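Local coordinates for putative oxidoreductase yhhX (Escherichia coli K-12, PDB 3F4L), which probably acts as an NADP-dependent scyllo-inositol dehydrogenase of the Gfo/Idh/MocA family, at residues 32-37 and 49-54; 5-10 and 68-73; 20-25 and 300-305; 84-89 and 117-122. All coordinates share one frame; numbering follows the deposited sequence.

Contact 1. Residues 32-37 and 49-54; sequences AHIFRR and SHIHFT
Ala32 lies just before the paired residues, and its carbonyl O rests against CB of His52. His33 and His52 start the parallel pairing of strands 32-35 and 52-54, stand on one face of the sheet and meet rim to rim. ND1 of His33 lies 3.2 Å from CD2 of His52, near the planes of both rings, which are turned 77° apart. His33 NE2 is hydrogen-bonded to Asp63. Both backbone N and O of Ile34 bond to strand 52-54: Ile34 N donates to His52 O (3.1 Å), and Ile34 O accepts from Thr54 N (3.0 Å). Each donor sits above the plane of its carbonyl. The Ile34 side chain fills the other face. Ile34 CG1 touches Ile51 CG2 at 3.6 Å, while Ile34 CG2 packs against Phe53 CE2 at 3.7 Å. Phe35 is back on the histidine face, and its CA makes a CA-H...O contact with Thr54 O. Thr54 O also accepts Arg36 N at 3.0 Å, nearly along the C=O axis. The Arg36 chain bends at chi2 and chi3, laying one guanidinium face over the backbone of Phe53 and Thr54. Arg36 NH1 comes 3.7 Å from Phe53 CB and forms a salt bridge with Glu43. An alanine here would lack the guanidinium and its Glu43 bridge, and would probably leave the Phe53-Thr54 backbone less well covered. Strand 52-54 is an edge of the Rossmann sheet. This edge is held by backbone bonds, with apolar Ile34 and Phe53 on one face, His33 and His52 on the other, and a charged cover at the end.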
loop_
_atom_site.group_PDB
_atom_site.type_symbol
_atom_site.label_atom_id
_atom_site.label_comp_id
_atom_site.label_asym_id
_atom_site.label_seq_id
_atom_site.Cartn_x
_atom_site.Cartn_y
_atom_site.Cartn_z
ATOM N N ALA A 32 21.765 -18.290 -35.385
ATOM C CA ALA A 32 22.978 -18.674 -36.097
ATOM C C ALA A 32 24.162 -19.007 -35.205
ATOM O O ALA A 32 24.918 -19.928 -35.500
ATOM C CB ALA A 32 23.366 -17.576 -37.078
ATOM N N HIS A 33 24.320 -18.258 -34.118
ATOM C CA HIS A 33 25.434 -18.479 -33.208
ATOM C C HIS A 33 25.047 -18.253 -31.762
ATOM O O HIS A 33 24.146 -17.481 -31.448
ATOM C CB HIS A 33 26.573 -17.495 -33.472
ATOM C CG HIS A 33 26.997 -17.408 -34.902
ATOM N ND1 HIS A 33 27.870 -18.305 -35.477
ATOM C CD2 HIS A 33 26.686 -16.511 -35.866
ATOM C CE1 HIS A 33 28.081 -17.963 -36.736
ATOM N NE2 HIS A 33 27.374 -16.877 -36.996
ATOM N N ILE A 34 25.774 -18.925 -30.887
ATOM C CA ILE A 34 25.614 -18.737 -29.464
ATOM C C ILE A 34 27.025 -18.758 -28.916
ATOM O O ILE A 34 27.708 -19.777 -28.966
ATOM C CB ILE A 34 24.764 -19.824 -28.799
ATOM C CG1 ILE A 34 23.285 -19.612 -29.160
ATOM C CG2 ILE A 34 24.938 -19.747 -27.269
ATOM C CD1 ILE A 34 22.335 -20.540 -28.414
ATOM N N PHE A 35 27.467 -17.596 -28.448
ATOM C CA PHE A 35 28.785 -17.434 -27.865
ATOM C C PHE A 35 28.716 -17.736 -26.378
ATOM O O PHE A 35 27.700 -17.481 -25.732
ATOM C CB PHE A 35 29.271 -15.994 -28.050
ATOM C CG PHE A 35 30.430 -15.619 -27.158
ATOM C CD1 PHE A 35 31.740 -15.888 -27.543
ATOM C CD2 PHE A 35 30.206 -15.020 -25.920
ATOM C CE1 PHE A 35 32.808 -15.563 -26.700
ATOM C CE2 PHE A 35 31.266 -14.694 -25.072
ATOM C CZ PHE A 35 32.568 -14.966 -25.464
ATOM N N ARG A 36 29.796 -18.299 -25.852
ATOM C CA ARG A 36 29.926 -18.591 -24.429
ATOM C C ARG A 36 31.409 -18.743 -24.146
ATOM O O ARG A 36 32.152 -19.277 -24.970
ATOM C CB ARG A 36 29.162 -19.861 -24.018
ATOM C CG ARG A 36 28.919 -20.877 -25.118
ATOM C CD ARG A 36 29.807 -22.090 -24.999
ATOM N NE ARG A 36 30.943 -22.040 -25.907
ATOM C CZ ARG A 36 31.323 -23.052 -26.682
ATOM N NH1 ARG A 36 30.657 -24.196 -26.664
ATOM N NH2 ARG A 36 32.371 -22.919 -27.476
ATOM N N ARG A 37 31.840 -18.253 -22.992
ATOM C CA ARG A 37 33.249 -18.329 -22.616
ATOM C C ARG A 37 33.702 -19.783 -22.487
ATOM O O ARG A 37 34.796 -20.146 -22.923
ATOM C CB ARG A 37 33.474 -17.601 -21.289
ATOM C CG ARG A 37 32.477 -16.479 -21.027
ATOM C CD ARG A 37 33.151 -15.308 -20.348
ATOM N NE ARG A 37 34.244 -14.801 -21.171
ATOM C CZ ARG A 37 34.996 -13.751 -20.859
ATOM N NH1 ARG A 37 34.774 -13.084 -19.733
ATOM N NH2 ARG A 37 35.970 -13.369 -21.678
ATOM N N SER A 49 20.704 -28.606 -31.980
ATOM C CA SER A 49 21.562 -29.190 -33.017
ATOM C C SER A 49 21.902 -28.301 -34.213
ATOM O O SER A 49 22.957 -28.465 -34.817
ATOM C CB SER A 49 20.954 -30.501 -33.531
ATOM O OG SER A 49 19.703 -30.280 -34.162
ATOM N N HIS A 50 21.022 -27.361 -34.546
ATOM C CA HIS A 50 21.238 -26.468 -35.688
ATOM C C HIS A 50 22.040 -25.215 -35.334
ATOM O O HIS A 50 22.346 -24.402 -36.204
ATOM C CB HIS A 50 19.890 -26.018 -36.247
ATOM C CG HIS A 50 19.080 -25.219 -35.271
ATOM N ND1 HIS A 50 18.612 -25.745 -34.086
ATOM C CD2 HIS A 50 18.683 -23.923 -35.290
ATOM C CE1 HIS A 50 17.964 -24.807 -33.416
ATOM N NE2 HIS A 50 17.993 -23.693 -34.124
ATOM N N ILE A 51 22.369 -25.058 -34.058
ATOM C CA ILE A 51 23.097 -23.886 -33.607
ATOM C C ILE A 51 24.603 -24.090 -33.535
ATOM O O ILE A 51 25.083 -25.135 -33.094
ATOM C CB ILE A 51 22.611 -23.422 -32.196
ATOM C CG1 ILE A 51 21.092 -23.220 -32.191
ATOM C CG2 ILE A 51 23.306 -22.107 -31.815
ATOM C CD1 ILE A 51 20.503 -22.874 -30.814
ATOM N N HIS A 52 25.344 -23.078 -33.970
ATOM C CA HIS A 52 26.801 -23.099 -33.912
ATOM C C HIS A 52 27.237 -22.438 -32.607
ATOM O O HIS A 52 27.057 -21.228 -32.436
ATOM C CB HIS A 52 27.395 -22.326 -35.096
ATOM C CG HIS A 52 28.874 -22.092 -34.994
ATOM N ND1 HIS A 52 29.797 -23.117 -34.956
ATOM C CD2 HIS A 52 29.592 -20.945 -34.920
ATOM C CE1 HIS A 52 31.014 -22.614 -34.864
ATOM N NE2 HIS A 52 30.919 -21.296 -34.839
ATOM N N PHE A 53 27.784 -23.226 -31.683
ATOM C CA PHE A 53 28.263 -22.693 -30.412
ATOM C C PHE A 53 29.730 -22.325 -30.583
ATOM O O PHE A 53 30.487 -23.063 -31.192
ATOM C CB PHE A 53 28.114 -23.728 -29.291
ATOM C CG PHE A 53 26.690 -23.981 -28.891
ATOM C CD1 PHE A 53 25.923 -24.940 -29.544
ATOM C CD2 PHE A 53 26.101 -23.232 -27.882
ATOM C CE1 PHE A 53 24.584 -25.140 -29.190
ATOM C CE2 PHE A 53 24.768 -23.425 -27.523
ATOM C CZ PHE A 53 24.008 -24.380 -28.180
ATOM N N THR A 54 30.139 -21.195 -30.028
ATOM C CA THR A 54 31.513 -20.746 -30.188
ATOM C C THR A 54 32.003 -19.920 -29.007
ATOM O O THR A 54 31.206 -19.350 -28.263
ATOM C CB THR A 54 31.631 -19.891 -31.480
ATOM O OG1 THR A 54 32.917 -19.265 -31.548
ATOM C CG2 THR A 54 30.557 -18.824 -31.498
#

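Contact 2. Residues 5-10 and 68-73; sequences CAFIGF and LVVVCT
Strands 5-8 and 68-71 are central neighbours in the parallel Rossmann sheet. The tight part is the ladder of Ala6, Val70, Ile8 and Cys72. Val70 N donates to Ala6 O, and Ile8 N donates to Val70 O in a nearly straight bond of 2.8 Å (175°). Cys72 N reaches Ile8 O at 2.8 Å and carries the pairing past the strand ends. On one face Phe7 lies alongside Val70. Phe7 CD2 is 3.5 Å from Val70 CB, and Val70 CG2 stands over the ring face in a CH-pi contact. Cys72 SG meets the same ring at its edge, 4.0 Å from Phe7 CD2. On the other face Ile8 CG1 crosses Val69 CG1 at 3.5 Å. At the start only the side chains are loose: Cys5 CB and Leu68 CB are 4.2 Å apart, but Ala6 N bonds Leu68 O at 2.9 Å. At the more open far end Thr73 CG2 touches Ile8 CG2 at 3.6 Å, and Thr73 OG1 turns to Ser77. Gly9 has a positive phi, and a side chain there would clash with Cys72. Short backbone bonds between apolar faces set the loops after the strands' C-terminal ends side by side, where Rossmann domains typically bind the dinucleotide.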
loop_
_atom_site.group_PDB
_atom_site.type_symbol
_atom_site.label_atom_id
_atom_site.label_comp_id
_atom_site.label_asym_id
_atom_site.label_seq_id
_atom_site.Cartn_x
_atom_site.Cartn_y
_atom_site.Cartn_z
ATOM N N CYS A 5 19.930 -14.327 -35.722
ATOM C CA CYS A 5 20.330 -13.677 -34.490
ATOM C C CYS A 5 21.421 -14.495 -33.821
ATOM O O CYS A 5 21.762 -15.594 -34.282
ATOM C CB CYS A 5 19.123 -13.521 -33.559
ATOM S SG CYS A 5 18.301 -15.075 -33.083
ATOM N N ALA A 6 21.978 -13.956 -32.746
ATOM C CA ALA A 6 23.023 -14.644 -32.010
ATOM C C ALA A 6 22.974 -14.257 -30.540
ATOM O O ALA A 6 22.610 -13.139 -30.192
ATOM C CB ALA A 6 24.387 -14.311 -32.599
ATOM N N PHE A 7 23.341 -15.187 -29.670
ATOM C CA PHE A 7 23.332 -14.895 -28.252
ATOM C C PHE A 7 24.715 -14.819 -27.656
ATOM O O PHE A 7 25.591 -15.621 -27.983
ATOM C CB PHE A 7 22.544 -15.956 -27.478
ATOM C CG PHE A 7 21.082 -15.917 -27.728
ATOM C CD1 PHE A 7 20.545 -16.474 -28.884
ATOM C CD2 PHE A 7 20.233 -15.288 -26.822
ATOM C CE1 PHE A 7 19.173 -16.399 -29.132
ATOM C CE2 PHE A 7 18.867 -15.207 -27.056
ATOM C CZ PHE A 7 18.333 -15.761 -28.210
ATOM N N ILE A 8 24.910 -13.830 -26.791
ATOM C CA ILE A 8 26.163 -13.693 -26.071
ATOM C C ILE A 8 25.778 -14.189 -24.685
ATOM O O ILE A 8 25.092 -13.488 -23.929
ATOM C CB ILE A 8 26.624 -12.233 -25.940
ATOM C CG1 ILE A 8 26.727 -11.578 -27.320
ATOM C CG2 ILE A 8 27.963 -12.189 -25.224
ATOM C CD1 ILE A 8 27.640 -12.280 -28.260
ATOM N N GLY A 9 26.198 -15.405 -24.367
ATOM C CA GLY A 9 25.880 -15.988 -23.083
ATOM C C GLY A 9 24.945 -17.166 -23.270
ATOM O O GLY A 9 23.992 -17.106 -24.051
ATOM N N PHE A 10 25.214 -18.253 -22.562
ATOM C CA PHE A 10 24.365 -19.427 -22.674
ATOM C C PHE A 10 24.043 -19.979 -21.292
ATOM O O PHE A 10 24.305 -21.139 -21.002
ATOM C CB PHE A 10 25.053 -20.500 -23.527
ATOM C CG PHE A 10 24.154 -21.649 -23.893
ATOM C CD1 PHE A 10 22.906 -21.417 -24.452
ATOM C CD2 PHE A 10 24.569 -22.965 -23.709
ATOM C CE1 PHE A 10 22.079 -22.475 -24.830
ATOM C CE2 PHE A 10 23.752 -24.031 -24.084
ATOM C CZ PHE A 10 22.502 -23.779 -24.647
ATOM N N LEU A 68 20.647 -9.339 -35.193
ATOM C CA LEU A 68 20.372 -9.059 -33.788
ATOM C C LEU A 68 21.260 -9.876 -32.862
ATOM O O LEU A 68 21.404 -11.088 -33.026
ATOM C CB LEU A 68 18.898 -9.348 -33.453
ATOM C CG LEU A 68 18.563 -9.152 -31.960
ATOM C CD1 LEU A 68 18.496 -7.657 -31.623
ATOM C CD2 LEU A 68 17.243 -9.854 -31.622
ATOM N N VAL A 69 21.866 -9.198 -31.898
ATOM C CA VAL A 69 22.719 -9.850 -30.913
ATOM C C VAL A 69 22.015 -9.707 -29.565
ATOM O O VAL A 69 21.601 -8.616 -29.195
ATOM C CB VAL A 69 24.113 -9.183 -30.857
ATOM C CG1 VAL A 69 24.916 -9.750 -29.709
ATOM C CG2 VAL A 69 24.845 -9.420 -32.192
ATOM N N VAL A 70 21.857 -10.814 -28.847
ATOM C CA VAL A 70 21.182 -10.783 -27.545
ATOM C C VAL A 70 22.205 -11.017 -26.431
ATOM O O VAL A 70 22.759 -12.096 -26.319
ATOM C CB VAL A 70 20.088 -11.859 -27.491
ATOM C CG1 VAL A 70 19.259 -11.729 -26.209
ATOM C CG2 VAL A 70 19.202 -11.734 -28.716
ATOM N N VAL A 71 22.448 -9.995 -25.617
ATOM C CA VAL A 71 23.424 -10.078 -24.536
ATOM C C VAL A 71 22.795 -10.601 -23.247
ATOM O O VAL A 71 21.966 -9.927 -22.633
ATOM C CB VAL A 71 24.041 -8.703 -24.278
ATOM C CG1 VAL A 71 25.140 -8.816 -23.243
ATOM C CG2 VAL A 71 24.575 -8.127 -25.587
ATOM N N CYS A 72 23.198 -11.806 -22.854
ATOM C CA CYS A 72 22.673 -12.469 -21.660
ATOM C C CYS A 72 23.773 -12.898 -20.706
ATOM O O CYS A 72 23.598 -13.857 -19.964
ATOM C CB CYS A 72 21.899 -13.724 -22.053
ATOM S SG CYS A 72 20.693 -13.476 -23.336
ATOM N N THR A 73 24.906 -12.208 -20.740
ATOM C CA THR A 73 26.026 -12.538 -19.861
ATOM C C THR A 73 25.823 -11.897 -18.495
ATOM O O THR A 73 24.715 -11.491 -18.138
ATOM C CB THR A 73 27.376 -12.028 -20.434
ATOM O OG1 THR A 73 27.291 -10.614 -20.691
ATOM C CG2 THR A 73 27.734 -12.769 -21.720
#

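Contact 3. Residues 20-25 and 300-305; sequences PYVLNR and RVYDAL
The apolar part of this contact is a single CH-pi interaction. Val22 CG2 stands over the centre of the Tyr302 ring, 3.5 Å from the centroid and 11° off the ring normal. Its nearest ring atom is Tyr302 CZ, also at 3.5 Å. With Val22 CG1 anti to the backbone N (chi1 174°), CG2 is left beside that N and over the ring. Tyr302 rises from its helix toward the other segment, with CG anti to its carbonyl carbon. Its hydroxyl is hydrogen-bonded to ND1 of His18, one turn before Val22 in helix 12-22, so this helix meets both the ring face and its polar tip.

The ionic part joins Arg25 to Asp303. The arginine closes a type I turn, Val22 to Arg25, through a bond from Arg25 N to Val22 O. Its side chain then runs extended from CG to NE toward helix 300-311. Asp303 OD1 lies 2.9 Å from Arg25 NH1, but well out of the guanidinium plane. The two flat groups are turned 87° apart, with the carboxylate over one guanidinium face. No N-H points at the oxygen, so the salt bridge rests on charge alone. Arg25 NH2 has a second acidic partner, forming a salt bridge with Asp297.

The contact ties the end of the first Rossmann helix to helix 300-311, which belongs to the C-terminal part of the chain. The guanidinium would probably keep Asp303 and Asp297 ionised. The partly exposed ionic clasp and the buried methyl-on-ring contact therefore secure this junction by different means.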
loop_
_atom_site.group_PDB
_atom_site.type_symbol
_atom_site.label_atom_id
_atom_site.label_comp_id
_atom_site.label_asym_id
_atom_site.label_seq_id
_atom_site.Cartn_x
_atom_site.Cartn_y
_atom_site.Cartn_z
ATOM N N PRO A 20 13.209 -20.962 -25.743
ATOM C CA PRO A 20 11.908 -21.628 -25.891
ATOM C C PRO A 20 10.975 -20.861 -26.828
ATOM O O PRO A 20 10.190 -21.452 -27.571
ATOM C CB PRO A 20 11.372 -21.672 -24.456
ATOM C CG PRO A 20 12.629 -21.761 -23.627
ATOM C CD PRO A 20 13.537 -20.748 -24.320
ATOM N N TYR A 21 11.079 -19.539 -26.789
ATOM C CA TYR A 21 10.241 -18.663 -27.598
ATOM C C TYR A 21 10.783 -18.434 -29.008
ATOM O O TYR A 21 10.025 -18.401 -29.983
ATOM C CB TYR A 21 10.083 -17.320 -26.876
ATOM C CG TYR A 21 9.345 -17.440 -25.567
ATOM C CD1 TYR A 21 7.946 -17.522 -25.536
ATOM C CD2 TYR A 21 10.036 -17.528 -24.364
ATOM C CE1 TYR A 21 7.266 -17.687 -24.350
ATOM C CE2 TYR A 21 9.362 -17.698 -23.158
ATOM C CZ TYR A 21 7.979 -17.777 -23.159
ATOM O OH TYR A 21 7.322 -17.943 -21.972
ATOM N N VAL A 22 12.097 -18.267 -29.111
ATOM C CA VAL A 22 12.735 -18.036 -30.392
ATOM C C VAL A 22 12.695 -19.280 -31.269
ATOM O O VAL A 22 12.476 -19.183 -32.481
ATOM C CB VAL A 22 14.194 -17.579 -30.191
ATOM C CG1 VAL A 22 14.918 -17.490 -31.548
ATOM C CG2 VAL A 22 14.197 -16.220 -29.503
ATOM N N LEU A 23 12.893 -20.451 -30.663
ATOM C CA LEU A 23 12.872 -21.696 -31.424
ATOM C C LEU A 23 11.450 -22.063 -31.860
ATOM O O LEU A 23 11.254 -23.003 -32.627
ATOM C CB LEU A 23 13.494 -22.834 -30.603
ATOM C CG LEU A 23 14.931 -22.569 -30.135
ATOM C CD1 LEU A 23 15.408 -23.708 -29.216
ATOM C CD2 LEU A 23 15.849 -22.432 -31.350
ATOM N N ASN A 24 10.458 -21.324 -31.370
ATOM C CA ASN A 24 9.071 -21.578 -31.759
ATOM C C ASN A 24 8.698 -20.633 -32.915
ATOM O O ASN A 24 7.559 -20.642 -33.402
ATOM C CB ASN A 24 8.131 -21.324 -30.578
ATOM C CG ASN A 24 7.064 -22.402 -30.432
ATOM O OD1 ASN A 24 6.417 -22.804 -31.406
ATOM N ND2 ASN A 24 6.866 -22.865 -29.203
ATOM N N ARG A 25 9.661 -19.815 -33.340
ATOM C CA ARG A 25 9.445 -18.859 -34.425
ATOM C C ARG A 25 10.457 -19.059 -35.554
ATOM O O ARG A 25 11.000 -18.090 -36.082
ATOM C CB ARG A 25 9.548 -17.422 -33.883
ATOM C CG ARG A 25 8.539 -17.105 -32.762
ATOM C CD ARG A 25 8.807 -15.760 -32.091
ATOM N NE ARG A 25 7.929 -15.528 -30.944
ATOM C CZ ARG A 25 6.606 -15.441 -31.013
ATOM N NH1 ARG A 25 5.997 -15.564 -32.185
ATOM N NH2 ARG A 25 5.886 -15.237 -29.921
ATOM N N ARG A 300 6.642 -12.134 -27.792
ATOM C CA ARG A 300 6.135 -10.955 -28.471
ATOM C C ARG A 300 7.221 -9.883 -28.556
ATOM O O ARG A 300 7.113 -8.953 -29.346
ATOM C CB ARG A 300 4.864 -10.456 -27.770
ATOM C CG ARG A 300 3.655 -11.314 -28.172
ATOM C CD ARG A 300 2.508 -11.314 -27.166
ATOM N NE ARG A 300 1.898 -10.003 -26.999
ATOM C CZ ARG A 300 0.814 -9.778 -26.262
ATOM N NH1 ARG A 300 0.225 -10.792 -25.632
ATOM N NH2 ARG A 300 0.326 -8.543 -26.150
ATOM N N VAL A 301 8.269 -10.036 -27.749
ATOM C CA VAL A 301 9.400 -9.120 -27.764
ATOM C C VAL A 301 10.099 -9.327 -29.106
ATOM O O VAL A 301 10.463 -8.375 -29.792
ATOM C CB VAL A 301 10.406 -9.434 -26.621
ATOM C CG1 VAL A 301 11.719 -8.672 -26.855
ATOM C CG2 VAL A 301 9.809 -9.046 -25.260
ATOM N N TYR A 302 10.274 -10.586 -29.488
ATOM C CA TYR A 302 10.927 -10.881 -30.751
ATOM C C TYR A 302 10.031 -10.530 -31.936
ATOM O O TYR A 302 10.526 -10.149 -33.003
ATOM C CB TYR A 302 11.367 -12.343 -30.801
ATOM C CG TYR A 302 12.568 -12.624 -29.908
ATOM C CD1 TYR A 302 12.408 -12.978 -28.562
ATOM C CD2 TYR A 302 13.866 -12.485 -30.400
ATOM C CE1 TYR A 302 13.514 -13.185 -27.729
ATOM C CE2 TYR A 302 14.981 -12.687 -29.577
ATOM C CZ TYR A 302 14.795 -13.036 -28.250
ATOM O OH TYR A 302 15.890 -13.222 -27.455
ATOM N N ASP A 303 8.716 -10.631 -31.753
ATOM C CA ASP A 303 7.813 -10.276 -32.843
ATOM C C ASP A 303 7.916 -8.765 -33.064
ATOM O O ASP A 303 7.743 -8.289 -34.182
ATOM C CB ASP A 303 6.358 -10.671 -32.529
ATOM C CG ASP A 303 6.183 -12.171 -32.361
ATOM O OD1 ASP A 303 6.849 -12.932 -33.090
ATOM O OD2 ASP A 303 5.376 -12.598 -31.507
ATOM N N ALA A 304 8.198 -8.016 -31.998
ATOM C CA ALA A 304 8.342 -6.562 -32.105
ATOM C C ALA A 304 9.669 -6.208 -32.768
ATOM O O ALA A 304 9.736 -5.314 -33.623
ATOM C CB ALA A 304 8.266 -5.909 -30.723
ATOM N N LEU A 305 10.728 -6.897 -32.362
ATOM C CA LEU A 305 12.053 -6.662 -32.940
ATOM C C LEU A 305 12.010 -6.984 -34.435
ATOM O O LEU A 305 12.664 -6.322 -35.242
ATOM C CB LEU A 305 13.095 -7.530 -32.232
ATOM C CG LEU A 305 13.790 -6.915 -31.012
ATOM C CD1 LEU A 305 12.815 -6.131 -30.185
ATOM C CD2 LEU A 305 14.418 -8.023 -30.179
#

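Contact 4. Residues 84-89 and 117-122; sequences RALEAG and LTVTPY
The end of a Rossmann helix packs here against the lead-in and first residue of edge strand 119-121. Helix 78-87 closes in a Schellman motif at Gly89, whose positive phi (83°) is easy for glycine. Gly89 N bonds back to Leu86 O. Leu117 points its side chain at this helix end. Its CG is anti to the carbonyl carbon, and both methyls lie against the turn. Leu117 CD1 lies 3.4 Å from Gly89 C and 3.5 Å from Leu86 O. Leu117 CD2 sits 3.5 Å from Gly89 O. The methyls thus press on the backbone of the cap more closely than on the side chain of Leu86. Leu86 and Leu117 slide past each other in opposite directions, with Leu86 CD2 4.0 Å from Leu117 CD1. The other branch of Leu86 turns to the strand, where Leu86 CD1 meets Val119 CB at 4.1 Å. These two side chains cross at about a right angle. Helix 102-115 adds Leu111 and Ala112 against Leu86, and Phe109 against Val119. An alanine at Leu117 would remove both methyls and would probably leave the helix end less well packed against the strand. No hydrogen bond crosses between the two segments. The joint is one of branched aliphatic groups fitted to a helix cap, the layering of helix on parallel sheet found in the Rossmann fold.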
loop_
_atom_site.group_PDB
_atom_site.type_symbol
_atom_site.label_atom_id
_atom_site.label_comp_id
_atom_site.label_asym_id
_atom_site.label_seq_id
_atom_site.Cartn_x
_atom_site.Cartn_y
_atom_site.Cartn_z
ATOM N N ARG A 84 30.164 -3.255 -28.286
ATOM C CA ARG A 84 30.920 -3.964 -29.308
ATOM C C ARG A 84 29.997 -4.429 -30.425
ATOM O O ARG A 84 30.345 -4.328 -31.602
ATOM C CB ARG A 84 31.667 -5.149 -28.694
ATOM C CG ARG A 84 32.884 -4.738 -27.884
ATOM C CD ARG A 84 33.645 -5.948 -27.384
ATOM N NE ARG A 84 34.120 -6.797 -28.476
ATOM C CZ ARG A 84 34.816 -7.913 -28.291
ATOM N NH1 ARG A 84 35.111 -8.309 -27.058
ATOM N NH2 ARG A 84 35.232 -8.627 -29.329
ATOM N N ALA A 85 28.813 -4.920 -30.063
ATOM C CA ALA A 85 27.857 -5.377 -31.066
ATOM C C ALA A 85 27.409 -4.202 -31.937
ATOM O O ALA A 85 27.354 -4.314 -33.155
ATOM C CB ALA A 85 26.655 -6.027 -30.397
ATOM N N LEU A 86 27.100 -3.066 -31.322
ATOM C CA LEU A 86 26.671 -1.911 -32.110
ATOM C C LEU A 86 27.770 -1.436 -33.071
ATOM O O LEU A 86 27.485 -1.040 -34.205
ATOM C CB LEU A 86 26.259 -0.753 -31.197
ATOM C CG LEU A 86 24.965 -0.973 -30.414
ATOM C CD1 LEU A 86 24.761 0.169 -29.430
ATOM C CD2 LEU A 86 23.793 -1.085 -31.385
ATOM N N GLU A 87 29.021 -1.480 -32.621
ATOM C CA GLU A 87 30.133 -1.049 -33.466
ATOM C C GLU A 87 30.327 -2.014 -34.631
ATOM O O GLU A 87 30.881 -1.640 -35.670
ATOM C CB GLU A 87 31.417 -0.929 -32.632
ATOM C CG GLU A 87 31.264 0.047 -31.469
ATOM C CD GLU A 87 32.476 0.116 -30.557
ATOM O OE1 GLU A 87 33.100 -0.932 -30.292
ATOM O OE2 GLU A 87 32.793 1.229 -30.083
ATOM N N ALA A 88 29.855 -3.250 -34.465
ATOM C CA ALA A 88 29.964 -4.250 -35.520
ATOM C C ALA A 88 28.763 -4.144 -36.454
ATOM O O ALA A 88 28.613 -4.936 -37.388
ATOM C CB ALA A 88 30.048 -5.646 -34.923
ATOM N N GLY A 89 27.913 -3.157 -36.183
ATOM C CA GLY A 89 26.744 -2.914 -37.005
ATOM C C GLY A 89 25.529 -3.770 -36.711
ATOM O O GLY A 89 24.654 -3.905 -37.554
ATOM N N LEU A 117 20.906 1.920 -35.774
ATOM C CA LEU A 117 20.626 0.622 -35.178
ATOM C C LEU A 117 19.715 0.744 -33.968
ATOM O O LEU A 117 19.504 1.834 -33.439
ATOM C CB LEU A 117 21.927 -0.053 -34.752
ATOM C CG LEU A 117 22.878 -0.436 -35.887
ATOM C CD1 LEU A 117 24.189 -0.924 -35.312
ATOM C CD2 LEU A 117 22.233 -1.505 -36.760
ATOM N N THR A 118 19.193 -0.397 -33.531
ATOM C CA THR A 118 18.323 -0.461 -32.373
ATOM C C THR A 118 18.995 -1.160 -31.191
ATOM O O THR A 118 19.501 -2.266 -31.330
ATOM C CB THR A 118 17.037 -1.253 -32.684
ATOM O OG1 THR A 118 16.278 -0.575 -33.692
ATOM C CG2 THR A 118 16.192 -1.412 -31.417
ATOM N N VAL A 119 19.015 -0.507 -30.038
ATOM C CA VAL A 119 19.550 -1.129 -28.827
ATOM C C VAL A 119 18.422 -0.981 -27.805
ATOM O O VAL A 119 17.900 0.111 -27.600
ATOM C CB VAL A 119 20.840 -0.451 -28.316
ATOM C CG1 VAL A 119 20.554 0.965 -27.806
ATOM C CG2 VAL A 119 21.452 -1.291 -27.222
ATOM N N THR A 120 18.036 -2.079 -27.170
ATOM C CA THR A 120 16.927 -2.039 -26.224
ATOM C C THR A 120 17.018 -3.116 -25.158
ATOM O O THR A 120 17.660 -4.143 -25.358
ATOM C CB THR A 120 15.583 -2.228 -26.978
ATOM O OG1 THR A 120 14.495 -2.231 -26.048
ATOM C CG2 THR A 120 15.575 -3.559 -27.736
ATOM N N PRO A 121 16.396 -2.879 -23.993
ATOM C CA PRO A 121 16.425 -3.881 -22.926
ATOM C C PRO A 121 15.358 -4.937 -23.242
ATOM O O PRO A 121 14.526 -4.738 -24.128
ATOM C CB PRO A 121 16.085 -3.066 -21.682
ATOM C CG PRO A 121 15.117 -2.044 -22.222
ATOM C CD PRO A 121 15.799 -1.616 -23.518
ATOM N N TYR A 122 15.394 -6.055 -22.524
ATOM C CA TYR A 122 14.445 -7.153 -22.703
ATOM C C TYR A 122 13.396 -7.020 -21.600
ATOM O O TYR A 122 13.606 -7.488 -20.487
ATOM C CB TYR A 122 15.192 -8.495 -22.572
ATOM C CG TYR A 122 14.364 -9.757 -22.735
ATOM C CD1 TYR A 122 13.619 -9.993 -23.893
ATOM C CD2 TYR A 122 14.365 -10.737 -21.751
ATOM C CE1 TYR A 122 12.902 -11.180 -24.062
ATOM C CE2 TYR A 122 13.651 -11.924 -21.907
ATOM C CZ TYR A 122 12.926 -12.135 -23.063
ATOM O OH TYR A 122 12.226 -13.301 -23.215
#

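Contacts 1 and 2 are strand pairings in one parallel sheet and share neighbouring strands: Phe35 N lies 2.8 Å from Phe7 O. Contact 2 is buried at the middle of that sheet and almost wholly apolar in its side chains. Contacts 1 and 4 are both partly buried, at opposite edge strands. Contact 1 brings in histidines and an arginine. Contact 4 relies on aliphatic packing instead of backbone bonds. Contact 3, partly buried, alone joins the Rossmann part to the C-terminal part, and only here does a salt bridge cross between the two segments. It meets contact 2 where Tyr302 OH packs on Phe7 CE2, and contact 4 where Val301 touches Tyr122.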